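Local coordinates for protein beta-N-acetylhexosaminidase (Streptomyces plicatus, PDB 1JAK) that hydrolyses terminal N-acetylhexosamine residues from glycoconjugates as a family 20 glycoside hydrolase, probably by substrate-assisted catalysis on an alpha/beta barrel, at residues His480-Asp483 / Thr484-Arg488. Numbering follows the deposited sequence.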
loop_
_atom_site.group_PDB
_atom_site.type_symbol
_atom_site.label_atom_id
_atom_site.label_comp_id
_atom_site.label_asym_id
_atom_site.label_seq_id
_atom_site.Cartn_x
_atom_site.Cartn_y
_atom_site.Cartn_z
ATOM N N HIS A 480 -13.665 -6.465 14.315
ATOM C CA HIS A 480 -13.454 -7.520 13.327
ATOM C C HIS A 480 -14.524 -8.606 13.370
ATOM O O HIS A 480 -14.738 -9.246 14.401
ATOM C CB HIS A 480 -12.068 -8.143 13.516
ATOM C CG HIS A 480 -11.693 -9.116 12.442
ATOM N ND1 HIS A 480 -12.132 -10.424 12.434
ATOM C CD2 HIS A 480 -10.950 -8.961 11.321
ATOM C CE1 HIS A 480 -11.673 -11.032 11.353
ATOM N NE2 HIS A 480 -10.955 -10.166 10.661
ATOM N N ASP A 481 -15.190 -8.807 12.237
ATOM C CA ASP A 481 -16.245 -9.807 12.112
ATOM C C ASP A 481 -16.646 -9.930 10.650
ATOM O O ASP A 481 -17.167 -8.984 10.064
ATOM C CB ASP A 481 -17.467 -9.402 12.937
ATOM C CG ASP A 481 -18.588 -10.415 12.843
ATOM O OD1 ASP A 481 -18.385 -11.567 13.284
ATOM O OD2 ASP A 481 -19.669 -10.063 12.325
ATOM N N TRP A 482 -16.414 -11.100 10.065
ATOM C CA TRP A 482 -16.737 -11.320 8.662
ATOM C C TRP A 482 -18.198 -11.090 8.283
ATOM O O TRP A 482 -18.483 -10.402 7.304
ATOM C CB TRP A 482 -16.314 -12.731 8.235
ATOM C CG TRP A 482 -16.809 -13.097 6.872
ATOM C CD1 TRP A 482 -17.784 -14.005 6.569
ATOM C CD2 TRP A 482 -16.404 -12.513 5.628
ATOM N NE1 TRP A 482 -18.015 -14.018 5.217
ATOM C CE2 TRP A 482 -17.183 -13.113 4.613
ATOM C CE3 TRP A 482 -15.463 -11.537 5.272
ATOM C CZ2 TRP A 482 -17.049 -12.768 3.262
ATOM C CZ3 TRP A 482 -15.329 -11.195 3.927
ATOM C CH2 TRP A 482 -16.122 -11.811 2.939
ATOM N N ASP A 483 -19.126 -11.660 9.047
ATOM C CA ASP A 483 -20.540 -11.506 8.721
ATOM C C ASP A 483 -21.002 -10.059 8.600
ATOM O O ASP A 483 -21.847 -9.749 7.758
ATOM C CB ASP A 483 -21.416 -12.248 9.735
ATOM C CG ASP A 483 -21.314 -13.755 9.597
ATOM O OD1 ASP A 483 -21.022 -14.231 8.479
ATOM O OD2 ASP A 483 -21.543 -14.465 10.598
ATOM N N THR A 484 -20.462 -9.174 9.431
ATOM C CA THR A 484 -20.855 -7.772 9.360
ATOM C C THR A 484 -19.952 -7.003 8.399
ATOM O O THR A 484 -20.390 -6.050 7.760
ATOM C CB THR A 484 -20.845 -7.098 10.755
ATOM O OG1 THR A 484 -19.577 -7.291 11.386
ATOM C CG2 THR A 484 -21.941 -7.694 11.634
ATOM N N TYR A 485 -18.695 -7.424 8.288
ATOM C CA TYR A 485 -17.767 -6.765 7.373
ATOM C C TYR A 485 -18.221 -6.949 5.926
ATOM O O TYR A 485 -18.168 -6.011 5.128
ATOM C CB TYR A 485 -16.350 -7.335 7.515
ATOM C CG TYR A 485 -15.400 -6.820 6.449
ATOM C CD1 TYR A 485 -14.945 -5.500 6.473
ATOM C CD2 TYR A 485 -15.014 -7.629 5.379
ATOM C CE1 TYR A 485 -14.133 -4.996 5.456
ATOM C CE2 TYR A 485 -14.201 -7.133 4.351
ATOM C CZ TYR A 485 -13.769 -5.817 4.398
ATOM O OH TYR A 485 -12.993 -5.307 3.383
ATOM N N LYS A 486 -18.663 -8.157 5.584
ATOM C CA LYS A 486 -19.083 -8.428 4.215
ATOM C C LYS A 486 -20.215 -7.519 3.759
ATOM O O LYS A 486 -20.370 -7.274 2.561
ATOM C CB LYS A 486 -19.481 -9.900 4.043
ATOM C CG LYS A 486 -20.765 -10.319 4.728
ATOM C CD LYS A 486 -20.998 -11.812 4.522
ATOM C CE LYS A 486 -22.298 -12.271 5.164
ATOM N NZ LYS A 486 -22.510 -13.732 4.970
ATOM N N VAL A 487 -21.003 -7.014 4.705
ATOM C CA VAL A 487 -22.097 -6.111 4.358
ATOM C C VAL A 487 -21.517 -4.748 3.999
ATOM O O VAL A 487 -21.989 -4.087 3.074
ATOM C CB VAL A 487 -23.095 -5.947 5.523
ATOM C CG1 VAL A 487 -24.139 -4.898 5.165
ATOM C CG2 VAL A 487 -23.769 -7.278 5.816
ATOM N N ARG A 488 -20.493 -4.330 4.737
ATOM C CA ARG A 488 -19.845 -3.053 4.469
ATOM C C ARG A 488 -19.063 -3.145 3.160
ATOM O O ARG A 488 -18.955 -2.164 2.422
ATOM C CB ARG A 488 -18.920 -2.671 5.632
ATOM C CG ARG A 488 -19.687 -2.276 6.895
ATOM C CD ARG A 488 -18.782 -1.743 8.003
ATOM N NE ARG A 488 -18.078 -2.800 8.728
ATOM C CZ ARG A 488 -16.764 -2.999 8.679
ATOM N NH1 ARG A 488 -15.997 -2.212 7.934
ATOM N NH2 ARG A 488 -16.212 -3.976 9.388
HETATM O O HOH W 1 -19.933 -15.150 3.228
HETATM O O HOH W 2 -20.942 -15.473 6.181
#
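Lys486 lays its CB over one face of the Trp482 indole, 3.9 Å from the centroid of the six-membered ring, a CH-pi contact. A water at the indole edge, in its plane, accepts from Trp482 NE1 and, weakly, from Lys486 NZ. Trp482 CZ3 meets the edge of the Tyr485 ring at CD2, 3.9 Å away. Arg488 NH2 also lies in the plane of the Tyr485 ring, at its edge. Tyr424, of helix 420-424, stacks on Tyr485 and also touches Trp482.

Asp481 is the N-cap of helix 482-490, and Trp482, Asp483 and Thr484 open its first turn. The Asp481 side chain stands anti to its own nitrogen (chi1 -180°), which brings OD2 to Thr484 N at 3.1 Å. The N-H comes from above the carboxylate plane, 42° out of it. Thr484 OG1 lies 2.9 Å from the same OD2. An alanine here would remove the carboxylate and would probably leave Thr484 N without its side-chain cap, with a weak bond to Asp481 O remaining. Tyr485 N donates to Asp481 O, and Lys486 N to Trp482 O at 2.8 Å.

The extended Lys486 chain runs beside Asp483. Its NZ makes a long salt bridge of 3.8 Å to Asp483 OD1, and a second water links the two. The negative charges of Asp481 and Asp483 near the N-terminal end are likely to interact favourably with the helix dipole, with Lys486 partly offsetting Asp483.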